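Local coordinates for protein 2-oxoglutarate dehydrogenase E3 component (Thermus thermophilus, PDB 2YQU) that probably catalyses the reoxidation of protein-bound dihydrolipoyl groups by NAD+, using one bound FAD per subunit, as the E3 component of 2-oxoglutarate dehydrogenase, at residues 262-267 and 281-286; 142-147 and 256-261; 274-279 and 292-297. All coordinates share one frame; numbering follows the deposited sequence.

Interaction 1. Residues 262-267 and 281-286; sequences RRPYTE and RGRIPV. With FAD (flavin-adenine dinucleotide), chain D.
Pro264 turns its ring toward Gly282: Pro264 CB lies 3.3 Å from Gly282 O, and Pro264 CG lies 3.6 Å from Arg283 CG, the proline and arginine side chains running side by side and pointing the same way. Pro264 ends strand 262-264, which pairs antiparallel with strand 139-141 in the two-stranded link between the FAD and NAD domains of pyridine nucleotide-disulfide oxidoreductases. Arg263 approaches from another direction. Its CG is anti to the backbone N (chi1 -170°), and the extended chain brings one guanidinium face over the Arg281-Gly282 peptide, with Arg263 NH1 3.7 Å from Arg281 C. Gly282 has a positive phi of 91°, at which a CB would be jammed against the carbonyl O of Arg281. The neighbouring Arg283 guanidinium has its strongest partner outside the two segments, in a salt bridge to Asp279.

No direct hydrogen bond joins the segments. A water does the work instead, donating to Gly282 O at 2.6 Å and to Pro264 O at 3.0 Å while accepting from Thr266 OG1. Three polar groups are thus tied to one oxygen. The other branch of Thr266, CG2, meets Ile284 CD1 at 4.1 Å, the side chains crossing obliquely.

The same segment also meets the cofactor. Tyr265 points away from 281-286, and Arg262 belongs to the FAD pocket, its chain bent at chi3, with NE bonded to Ser139 and one guanidinium face over the flavin methyl C8M. A single run of residues therefore serves a protein contact and a cofactor contact at once: at the adenine end, FAD N7A lies at the edge of the Tyr265 ring, in its plane, 3.6 Å from Tyr265 CE2.

Interaction 2. Residues 142-147 and 256-261; sequences LIPPWA and VLVAVG
Leu142 and Gly261 are joined by the one direct hydrogen bond of this contact, Leu142 N to Gly261 O at 3.0 Å. It is nearly straight at the hydrogen (168°), yet the donor sits 40° above the carbonyl plane. The bond lies where the chain passes between the FAD domain and the Rossmann-type NAD domain, whose parallel sheet includes strand 255-258.

Beside the bond, Val260 supplies the apolar part of the first shell. Its CG2, lodged between the backbone N and the carbonyl carbon, comes tip to tip with Pro144 CD at 3.8 Å. The Leu142 and Val260 side chains cross at about a right angle, CD2 of the leucine meeting the same methyl, which also lies 3.5 Å from Leu142 O. Further along, Val258 turns CG1 toward the Ala147 methyl.

A water fills out the polar side of this shell: it accepts from Val260 N at 3.1 Å and lies 2.7 Å from Leu142 O, with Val258 O also close. It thereby connects the two backbones where they do not bond directly.

What positions these groups lies one layer out. Pro144 to Ala147 form a type I turn, closed by Ala147 N on Pro144 O, which presents the proline to Val260 and the alanine to Val258. Val260 also packs on Val173, next to the glycine-rich segment predicted to bind NAD+, and Gly261 is itself a predicted NAD+ residue. Within the turn, Trp146 leans on Val231 and Val234 of strand 231-237, and Pro144 CB stands 3.3 Å above the Trp146 ring plane, toward the rim.

Interaction 3. Residues 274-279 and 292-297; sequences AGLSTD and TRVPHI
Gly275 and Leu276 pass Val294 and Arg293 with their CA atoms 7.2 Å apart in each pair, and no backbone hydrogen bond spans the two segments; side chains carry the contact. Arg293 does so on the exposed flank. With CG between the backbone N and the carbonyl carbon (chi1 72°), its extended chain runs to the facing segment, where NE donates to Gly275 O at 2.8 Å, in the carbonyl plane but bent at the hydrogen (133°). NH1 adds a weak second bond to the same oxygen.

Leu276 fills the interior. The Leu276 and Val294 side chains cross at about a right angle, Leu276 CD2 3.7 Å from Val294 CG2. The same CD2 also meets Thr292 OG1, whereas Leu276 CD1 reaches Ile297 CG2 at 4.0 Å. Ala274 CB extends this apolar patch to Ile297 CD1 at 3.9 Å. An alanine in place of Leu276 would probably open a gap between Thr292, Val294 and Ile297 and deprive the turn of its apolar support.

Within 292-297, Val294 to Ile297 form a type I turn, and Thr292 N bonds Ile297 O, closing the loop. This is the turn that leads into strand 297-299, an outermost strand of the five-stranded parallel sheet of the FAD domain, and onward to the flavoprotein Gly-Asp motif, whose Asp302 binds FAD.

Interaction 2 pairs the exit from the FAD domain with the return to it; interactions 1 and 3 follow the return. Interaction 2 lies at the passage between the domains, its centre about 17 Å from that of interaction 1, which begins at the very next residue; Arg263 CD touches Leu142 CD1 at 4.2 Å. Interactions 1 and 3 interleave along the sequence, their centres about 12 Å apart, and share a core where Ile284 CG2 meets Thr292 CG2 at 3.7 Å. Interactions 2 and 3, with centres about 29 Å apart, do not touch. They differ in distance to FAD: interaction 1 reaches it directly, whereas the bound cofactor is about 9 Å from Gly261 and about 12 Å from the Ala274 side chain.

Interaction 1. Residues 262-267 and 281-286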
loop_
_atom_site.group_PDB
_atom_site.type_symbol
_atom_site.label_atom_id
_atom_site.label_comp_id
_atom_site.label_asym_id
_atom_site.label_seq_id
_atom_site.Cartn_x
_atom_site.Cartn_y
_atom_site.Cartn_z
ATOM N N ARG A 262 3.022 -20.598 -19.625
ATOM C CA ARG A 262 2.645 -21.828 -18.953
ATOM C C ARG A 262 1.398 -22.400 -19.605
ATOM O O ARG A 262 0.552 -21.674 -20.114
ATOM C CB ARG A 262 2.407 -21.572 -17.460
ATOM C CG ARG A 262 3.662 -21.170 -16.705
ATOM C CD ARG A 262 3.406 -20.841 -15.240
ATOM N NE ARG A 262 2.920 -22.009 -14.499
ATOM C CZ ARG A 262 3.693 -22.944 -13.969
ATOM N NH1 ARG A 262 5.008 -22.885 -14.076
ATOM N NH2 ARG A 262 3.143 -23.959 -13.312
ATOM N N ARG A 263 1.310 -23.722 -19.593
ATOM C CA ARG A 263 0.250 -24.443 -20.273
ATOM C C ARG A 263 -0.581 -25.189 -19.243
ATOM O O ARG A 263 -0.035 -25.789 -18.330
ATOM C CB ARG A 263 0.867 -25.436 -21.260
ATOM C CG ARG A 263 -0.126 -26.090 -22.195
ATOM C CD ARG A 263 0.505 -26.883 -23.332
ATOM N NE ARG A 263 -0.372 -26.913 -24.501
ATOM C CZ ARG A 263 -1.262 -27.865 -24.780
ATOM N NH1 ARG A 263 -2.007 -27.760 -25.883
ATOM N NH2 ARG A 263 -1.416 -28.914 -23.974
ATOM N N PRO A 264 -1.905 -25.159 -19.389
ATOM C CA PRO A 264 -2.788 -25.905 -18.490
ATOM C C PRO A 264 -2.317 -27.357 -18.388
ATOM O O PRO A 264 -1.972 -27.939 -19.413
ATOM C CB PRO A 264 -4.160 -25.822 -19.180
ATOM C CG PRO A 264 -4.084 -24.706 -20.126
ATOM C CD PRO A 264 -2.646 -24.418 -20.423
ATOM N N TYR A 265 -2.277 -27.905 -17.176
ATOM C CA TYR A 265 -1.716 -29.230 -16.918
ATOM C C TYR A 265 -2.811 -30.253 -16.585
ATOM O O TYR A 265 -3.509 -30.129 -15.580
ATOM C CB TYR A 265 -0.700 -29.147 -15.768
ATOM C CG TYR A 265 0.016 -30.454 -15.479
ATOM C CD1 TYR A 265 1.135 -30.837 -16.221
ATOM C CD2 TYR A 265 -0.426 -31.304 -14.473
ATOM C CE1 TYR A 265 1.791 -32.021 -15.960
ATOM C CE2 TYR A 265 0.217 -32.494 -14.210
ATOM C CZ TYR A 265 1.337 -32.845 -14.952
ATOM O OH TYR A 265 1.981 -34.035 -14.698
ATOM N N THR A 266 -2.948 -31.266 -17.439
ATOM C CA THR A 266 -3.898 -32.352 -17.209
ATOM C C THR A 266 -3.258 -33.715 -17.465
ATOM O O THR A 266 -3.965 -34.703 -17.654
ATOM C CB THR A 266 -5.144 -32.186 -18.112
ATOM O OG1 THR A 266 -4.757 -32.131 -19.491
ATOM C CG2 THR A 266 -5.853 -30.847 -17.865
ATOM N N GLU A 267 -1.930 -33.779 -17.458
ATOM C CA GLU A 267 -1.231 -35.032 -17.734
ATOM C C GLU A 267 -1.566 -36.073 -16.665
ATOM O O GLU A 267 -1.519 -35.784 -15.477
ATOM C CB GLU A 267 0.284 -34.794 -17.792
ATOM C CG GLU A 267 1.124 -36.032 -18.078
ATOM C CD GLU A 267 2.620 -35.751 -18.027
ATOM O OE1 GLU A 267 3.032 -34.628 -18.412
ATOM O OE2 GLU A 267 3.382 -36.653 -17.598
ATOM N N ARG A 281 -5.819 -25.189 -26.528
ATOM C CA ARG A 281 -4.761 -24.685 -25.661
ATOM C C ARG A 281 -4.527 -25.550 -24.421
ATOM O O ARG A 281 -3.679 -25.227 -23.590
ATOM C CB ARG A 281 -5.081 -23.242 -25.265
ATOM C CG ARG A 281 -5.002 -22.264 -26.429
ATOM C CD ARG A 281 -5.546 -20.874 -26.135
ATOM N NE ARG A 281 -4.982 -20.296 -24.910
ATOM C CZ ARG A 281 -5.249 -19.063 -24.465
ATOM N NH1 ARG A 281 -6.071 -18.260 -25.139
ATOM N NH2 ARG A 281 -4.696 -18.632 -23.334
ATOM N N GLY A 282 -5.261 -26.655 -24.298
ATOM C CA GLY A 282 -5.101 -27.568 -23.184
ATOM C C GLY A 282 -6.008 -27.258 -22.008
ATOM O O GLY A 282 -5.954 -27.943 -20.990
ATOM N N ARG A 283 -6.852 -26.243 -22.142
ATOM C CA ARG A 283 -7.763 -25.858 -21.064
ATOM C C ARG A 283 -8.958 -26.793 -21.005
ATOM O O ARG A 283 -9.335 -27.378 -22.019
ATOM C CB ARG A 283 -8.280 -24.440 -21.275
ATOM C CG ARG A 283 -7.224 -23.368 -21.299
ATOM C CD ARG A 283 -7.755 -22.029 -21.801
ATOM N NE ARG A 283 -8.193 -22.105 -23.196
ATOM C CZ ARG A 283 -8.598 -21.061 -23.921
ATOM N NH1 ARG A 283 -8.626 -19.844 -23.400
ATOM N NH2 ARG A 283 -8.979 -21.235 -25.184
ATOM N N ILE A 284 -9.542 -26.932 -19.816
ATOM C CA ILE A 284 -10.829 -27.604 -19.648
ATOM C C ILE A 284 -11.902 -26.539 -19.770
ATOM O O ILE A 284 -11.936 -25.595 -18.964
ATOM C CB ILE A 284 -10.920 -28.292 -18.268
ATOM C CG1 ILE A 284 -9.821 -29.343 -18.116
ATOM C CG2 ILE A 284 -12.311 -28.920 -18.072
ATOM C CD1 ILE A 284 -9.625 -29.843 -16.709
ATOM N N PRO A 285 -12.760 -26.641 -20.786
ATOM C CA PRO A 285 -13.853 -25.680 -20.935
ATOM C C PRO A 285 -14.802 -25.699 -19.734
ATOM O O PRO A 285 -15.157 -26.758 -19.251
ATOM C CB PRO A 285 -14.568 -26.153 -22.205
ATOM C CG PRO A 285 -13.561 -26.965 -22.932
ATOM C CD PRO A 285 -12.764 -27.635 -21.876
ATOM N N VAL A 286 -15.159 -24.520 -19.248
ATOM C CA VAL A 286 -16.144 -24.383 -18.179
ATOM C C VAL A 286 -17.132 -23.261 -18.500
ATOM O O VAL A 286 -16.854 -22.389 -19.325
ATOM C CB VAL A 286 -15.470 -24.114 -16.812
ATOM C CG1 VAL A 286 -14.686 -25.329 -16.356
ATOM C CG2 VAL A 286 -14.560 -22.889 -16.860
HETATM P PA FAD D . -1.308 -24.845 -8.992
HETATM O O1A FAD D . -0.325 -25.116 -10.069
HETATM O O2A FAD D . -0.826 -23.798 -7.979
HETATM O O5B FAD D . -1.683 -26.225 -8.273
HETATM C C5B FAD D . -1.929 -27.371 -9.050
HETATM C C4B FAD D . -1.525 -28.569 -8.216
HETATM O O4B FAD D . -2.126 -29.717 -8.780
HETATM C C3B FAD D . -0.018 -28.812 -8.216
HETATM O O3B FAD D . 0.475 -28.800 -6.895
HETATM C C2B FAD D . 0.148 -30.182 -8.846
HETATM O O2B FAD D . 1.153 -30.938 -8.210
HETATM C C1B FAD D . -1.229 -30.799 -8.665
HETATM N N9A FAD D . -1.656 -31.795 -9.653
HETATM C C8A FAD D . -1.727 -31.667 -11.017
HETATM N N7A FAD D . -2.234 -32.802 -11.532
HETATM C C5A FAD D . -2.487 -33.657 -10.514
HETATM C C6A FAD D . -3.002 -34.949 -10.465
HETATM N N6A FAD D . -3.506 -35.560 -11.535
HETATM N N1A FAD D . -3.139 -35.537 -9.235
HETATM C C2A FAD D . -2.791 -34.906 -8.066
HETATM N N3A FAD D . -2.290 -33.623 -8.123
HETATM C C4A FAD D . -2.137 -33.029 -9.329
HETATM N N1 FAD D . 0.592 -15.756 -9.382
HETATM C C2 FAD D . 0.180 -14.634 -8.697
HETATM O O2 FAD D . -1.019 -14.362 -8.579
HETATM N N3 FAD D . 1.115 -13.800 -8.137
HETATM C C4 FAD D . 2.460 -14.069 -8.262
HETATM O O4 FAD D . 3.224 -13.408 -7.579
HETATM C C4X FAD D . 2.896 -15.203 -8.946
HETATM N N5 FAD D . 4.247 -15.482 -9.073
HETATM C C5X FAD D . 4.643 -16.627 -9.761
HETATM C C6 FAD D . 6.007 -16.904 -9.890
HETATM C C7 FAD D . 6.426 -18.051 -10.581
HETATM C C7M FAD D . 7.897 -18.372 -10.609
HETATM C C8 FAD D . 5.485 -18.914 -11.133
HETATM C C8M FAD D . 5.873 -20.295 -11.594
HETATM C C9 FAD D . 4.124 -18.632 -11.007
HETATM C C9A FAD D . 3.696 -17.484 -10.328
HETATM N N10 FAD D . 2.336 -17.186 -10.208
HETATM C C10 FAD D . 1.947 -16.050 -9.514
HETATM C "C1'" FAD D . 1.266 -17.995 -10.896
HETATM C "C2'" FAD D . 0.654 -18.949 -9.866
HETATM O "O2'" FAD D . 1.647 -19.806 -9.326
HETATM C "C3'" FAD D . -0.511 -19.749 -10.440
HETATM O "O3'" FAD D . -1.435 -18.870 -11.053
HETATM C "C4'" FAD D . -1.240 -20.516 -9.343
HETATM O "O4'" FAD D . -0.357 -21.395 -8.688
HETATM C "C5'" FAD D . -2.446 -21.267 -9.918
HETATM O "O5'" FAD D . -3.066 -22.037 -8.912
HETATM P P FAD D . -3.822 -23.407 -9.280
HETATM O O1P FAD D . -4.474 -23.947 -8.048
HETATM O O2P FAD D . -4.724 -23.232 -10.488
HETATM O O3P FAD D . -2.676 -24.444 -9.744
HETATM O O HOH W 1 -4.115 -29.717 -20.646
#

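Interaction 2. Residues 142-147 and 256-261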
loop_
_atom_site.group_PDB
_atom_site.type_symbol
_atom_site.label_atom_id
_atom_site.label_comp_id
_atom_site.label_asym_id
_atom_site.label_seq_id
_atom_site.Cartn_x
_atom_site.Cartn_y
_atom_site.Cartn_z
ATOM N N LEU A 142 5.765 -23.997 -20.251
ATOM C CA LEU A 142 5.700 -24.295 -21.675
ATOM C C LEU A 142 7.125 -24.436 -22.173
ATOM O O LEU A 142 7.917 -23.499 -22.077
ATOM C CB LEU A 142 4.998 -23.173 -22.438
ATOM C CG LEU A 142 4.836 -23.358 -23.957
ATOM C CD1 LEU A 142 3.716 -24.335 -24.261
ATOM C CD2 LEU A 142 4.568 -22.026 -24.645
ATOM N N ILE A 143 7.450 -25.610 -22.683
ATOM C CA ILE A 143 8.768 -25.863 -23.232
ATOM C C ILE A 143 8.598 -26.183 -24.713
ATOM O O ILE A 143 8.281 -27.326 -25.073
ATOM C CB ILE A 143 9.462 -27.015 -22.490
ATOM C CG1 ILE A 143 9.579 -26.687 -20.992
ATOM C CG2 ILE A 143 10.850 -27.278 -23.103
ATOM C CD1 ILE A 143 10.310 -27.737 -20.186
ATOM N N PRO A 144 8.793 -25.191 -25.581
ATOM C CA PRO A 144 8.737 -25.444 -27.025
ATOM C C PRO A 144 9.779 -26.484 -27.440
ATOM O O PRO A 144 10.812 -26.601 -26.780
ATOM C CB PRO A 144 9.053 -24.078 -27.640
ATOM C CG PRO A 144 8.722 -23.090 -26.555
ATOM C CD PRO A 144 9.073 -23.774 -25.282
ATOM N N PRO A 145 9.519 -27.235 -28.507
ATOM C CA PRO A 145 10.437 -28.308 -28.920
ATOM C C PRO A 145 11.857 -27.830 -29.253
ATOM O O PRO A 145 12.790 -28.621 -29.130
ATOM C CB PRO A 145 9.753 -28.912 -30.155
ATOM C CG PRO A 145 8.350 -28.461 -30.090
ATOM C CD PRO A 145 8.350 -27.131 -29.399
ATOM N N TRP A 146 12.012 -26.565 -29.638
ATOM C CA TRP A 146 13.334 -26.007 -29.950
ATOM C C TRP A 146 14.156 -25.649 -28.713
ATOM O O TRP A 146 15.348 -25.385 -28.825
ATOM C CB TRP A 146 13.226 -24.782 -30.873
ATOM C CG TRP A 146 12.189 -23.770 -30.504
ATOM C CD1 TRP A 146 10.975 -23.598 -31.098
ATOM C CD2 TRP A 146 12.269 -22.775 -29.469
ATOM N NE1 TRP A 146 10.293 -22.567 -30.501
ATOM C CE2 TRP A 146 11.064 -22.041 -29.498
ATOM C CE3 TRP A 146 13.239 -22.428 -28.515
ATOM C CZ2 TRP A 146 10.798 -20.993 -28.619
ATOM C CZ3 TRP A 146 12.973 -21.379 -27.641
ATOM C CH2 TRP A 146 11.766 -20.678 -27.701
ATOM N N ALA A 147 13.522 -25.619 -27.544
ATOM C CA ALA A 147 14.226 -25.356 -26.294
ATOM C C ALA A 147 14.618 -26.659 -25.620
ATOM O O ALA A 147 13.764 -27.388 -25.122
ATOM C CB ALA A 147 13.367 -24.514 -25.363
ATOM N N VAL A 256 20.279 -20.026 -19.186
ATOM C CA VAL A 256 19.179 -19.498 -19.968
ATOM C C VAL A 256 17.882 -19.935 -19.315
ATOM O O VAL A 256 17.674 -21.121 -19.076
ATOM C CB VAL A 256 19.225 -19.981 -21.430
ATOM C CG1 VAL A 256 17.982 -19.538 -22.192
ATOM C CG2 VAL A 256 20.485 -19.488 -22.112
ATOM N N LEU A 257 17.027 -18.968 -19.004
ATOM C CA LEU A 257 15.712 -19.233 -18.425
ATOM C C LEU A 257 14.684 -19.230 -19.543
ATOM O O LEU A 257 14.483 -18.229 -20.208
ATOM C CB LEU A 257 15.341 -18.173 -17.377
ATOM C CG LEU A 257 13.884 -18.141 -16.877
ATOM C CD1 LEU A 257 13.454 -19.485 -16.347
ATOM C CD2 LEU A 257 13.712 -17.088 -15.785
ATOM N N VAL A 258 14.025 -20.363 -19.733
ATOM C CA VAL A 258 12.967 -20.488 -20.718
ATOM C C VAL A 258 11.648 -20.204 -20.000
ATOM O O VAL A 258 11.170 -21.031 -19.238
ATOM C CB VAL A 258 12.980 -21.895 -21.354
ATOM C CG1 VAL A 258 11.843 -22.051 -22.371
ATOM C CG2 VAL A 258 14.337 -22.149 -22.010
ATOM N N ALA A 259 11.093 -19.016 -20.235
ATOM C CA ALA A 259 9.876 -18.532 -19.576
ATOM C C ALA A 259 8.948 -17.908 -20.618
ATOM O O ALA A 259 8.616 -16.731 -20.549
ATOM C CB ALA A 259 10.236 -17.503 -18.507
ATOM N N VAL A 260 8.531 -18.720 -21.585
ATOM C CA VAL A 260 7.683 -18.264 -22.690
ATOM C C VAL A 260 6.188 -18.507 -22.452
ATOM O O VAL A 260 5.369 -18.319 -23.362
ATOM C CB VAL A 260 8.092 -18.941 -24.008
ATOM C CG1 VAL A 260 9.517 -18.549 -24.365
ATOM C CG2 VAL A 260 7.959 -20.470 -23.901
ATOM N N GLY A 261 5.842 -18.933 -21.244
ATOM C CA GLY A 261 4.455 -19.131 -20.868
ATOM C C GLY A 261 4.265 -20.364 -20.027
ATOM O O GLY A 261 5.216 -21.073 -19.725
HETATM O O HOH W 2 8.518 -21.534 -20.301
#

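Interaction 3. Residues 274-279 and 292-297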
loop_
_atom_site.group_PDB
_atom_site.type_symbol
_atom_site.label_atom_id
_atom_site.label_comp_id
_atom_site.label_asym_id
_atom_site.label_seq_id
_atom_site.Cartn_x
_atom_site.Cartn_y
_atom_site.Cartn_z
ATOM N N ALA A 274 -13.977 -39.346 -17.527
ATOM C CA ALA A 274 -15.056 -38.538 -16.962
ATOM C C ALA A 274 -15.987 -37.968 -18.031
ATOM O O ALA A 274 -16.969 -37.324 -17.702
ATOM C CB ALA A 274 -14.479 -37.414 -16.137
ATOM N N GLY A 275 -15.664 -38.206 -19.301
ATOM C CA GLY A 275 -16.432 -37.701 -20.427
ATOM C C GLY A 275 -16.032 -36.280 -20.767
ATOM O O GLY A 275 -16.822 -35.524 -21.326
ATOM N N LEU A 276 -14.794 -35.927 -20.426
ATOM C CA LEU A 276 -14.285 -34.575 -20.595
ATOM C C LEU A 276 -13.120 -34.546 -21.565
ATOM O O LEU A 276 -12.447 -35.550 -21.783
ATOM C CB LEU A 276 -13.817 -34.008 -19.255
ATOM C CG LEU A 276 -14.867 -33.953 -18.148
ATOM C CD1 LEU A 276 -14.231 -33.524 -16.827
ATOM C CD2 LEU A 276 -16.004 -33.022 -18.543
ATOM N N SER A 277 -12.890 -33.370 -22.131
ATOM C CA SER A 277 -11.734 -33.148 -22.994
ATOM C C SER A 277 -11.210 -31.723 -22.859
ATOM O O SER A 277 -11.884 -30.840 -22.326
ATOM C CB SER A 277 -12.085 -33.446 -24.451
ATOM O OG SER A 277 -13.176 -32.669 -24.889
ATOM N N THR A 278 -9.990 -31.521 -23.340
ATOM C CA THR A 278 -9.382 -30.199 -23.371
ATOM C C THR A 278 -9.573 -29.544 -24.728
ATOM O O THR A 278 -9.736 -30.226 -25.744
ATOM C CB THR A 278 -7.881 -30.294 -23.051
ATOM O OG1 THR A 278 -7.252 -31.261 -23.906
ATOM C CG2 THR A 278 -7.662 -30.839 -21.647
ATOM N N ASP A 279 -9.534 -28.214 -24.739
ATOM C CA ASP A 279 -9.576 -27.456 -25.978
ATOM C C ASP A 279 -8.170 -27.346 -26.581
ATOM O O ASP A 279 -7.250 -28.041 -26.161
ATOM C CB ASP A 279 -10.242 -26.086 -25.769
ATOM C CG ASP A 279 -9.443 -25.145 -24.870
ATOM O OD1 ASP A 279 -8.238 -25.375 -24.613
ATOM O OD2 ASP A 279 -9.966 -24.127 -24.374
ATOM N N THR A 292 -17.785 -27.937 -15.758
ATOM C CA THR A 292 -17.467 -28.539 -17.043
ATOM C C THR A 292 -18.783 -28.986 -17.669
ATOM O O THR A 292 -19.866 -28.727 -17.115
ATOM C CB THR A 292 -16.533 -29.761 -16.884
ATOM O OG1 THR A 292 -17.212 -30.795 -16.156
ATOM C CG2 THR A 292 -15.301 -29.437 -16.038
ATOM N N ARG A 293 -18.696 -29.676 -18.800
ATOM C CA ARG A 293 -19.888 -30.188 -19.464
ATOM C C ARG A 293 -20.553 -31.320 -18.663
ATOM O O ARG A 293 -21.721 -31.634 -18.893
ATOM C CB ARG A 293 -19.568 -30.625 -20.897
ATOM C CG ARG A 293 -18.751 -31.892 -21.026
ATOM C CD ARG A 293 -18.598 -32.349 -22.469
ATOM N NE ARG A 293 -17.408 -33.172 -22.676
ATOM C CZ ARG A 293 -16.819 -33.368 -23.856
ATOM N NH1 ARG A 293 -15.745 -34.147 -23.934
ATOM N NH2 ARG A 293 -17.281 -32.783 -24.963
ATOM N N VAL A 294 -19.808 -31.932 -17.742
ATOM C CA VAL A 294 -20.373 -32.866 -16.770
ATOM C C VAL A 294 -20.688 -32.053 -15.514
ATOM O O VAL A 294 -19.769 -31.626 -14.816
ATOM C CB VAL A 294 -19.395 -34.011 -16.450
ATOM C CG1 VAL A 294 -19.959 -34.901 -15.371
ATOM C CG2 VAL A 294 -19.097 -34.804 -17.708
ATOM N N PRO A 295 -21.973 -31.831 -15.230
ATOM C CA PRO A 295 -22.398 -30.768 -14.302
ATOM C C PRO A 295 -21.862 -30.823 -12.860
ATOM O O PRO A 295 -21.753 -29.773 -12.243
ATOM C CB PRO A 295 -23.931 -30.899 -14.289
ATOM C CG PRO A 295 -24.280 -31.681 -15.484
ATOM C CD PRO A 295 -23.125 -32.581 -15.765
ATOM N N HIS A 296 -21.567 -32.010 -12.331
ATOM C CA HIS A 296 -21.024 -32.142 -10.975
ATOM C C HIS A 296 -19.491 -32.074 -10.923
ATOM O O HIS A 296 -18.899 -32.249 -9.858
ATOM C CB HIS A 296 -21.499 -33.452 -10.326
ATOM C CG HIS A 296 -20.940 -34.683 -10.968
ATOM N ND1 HIS A 296 -21.547 -35.300 -12.039
ATOM C CD2 HIS A 296 -19.821 -35.399 -10.705
ATOM C CE1 HIS A 296 -20.831 -36.351 -12.402
ATOM N NE2 HIS A 296 -19.776 -36.431 -11.611
ATOM N N ILE A 297 -18.857 -31.870 -12.073
ATOM C CA ILE A 297 -17.410 -31.708 -12.141
ATOM C C ILE A 297 -17.125 -30.272 -12.531
ATOM O O ILE A 297 -17.594 -29.808 -13.566
ATOM C CB ILE A 297 -16.776 -32.653 -13.154
ATOM C CG1 ILE A 297 -17.162 -34.094 -12.836
ATOM C CG2 ILE A 297 -15.259 -32.520 -13.104
ATOM C CD1 ILE A 297 -16.573 -35.090 -13.784
#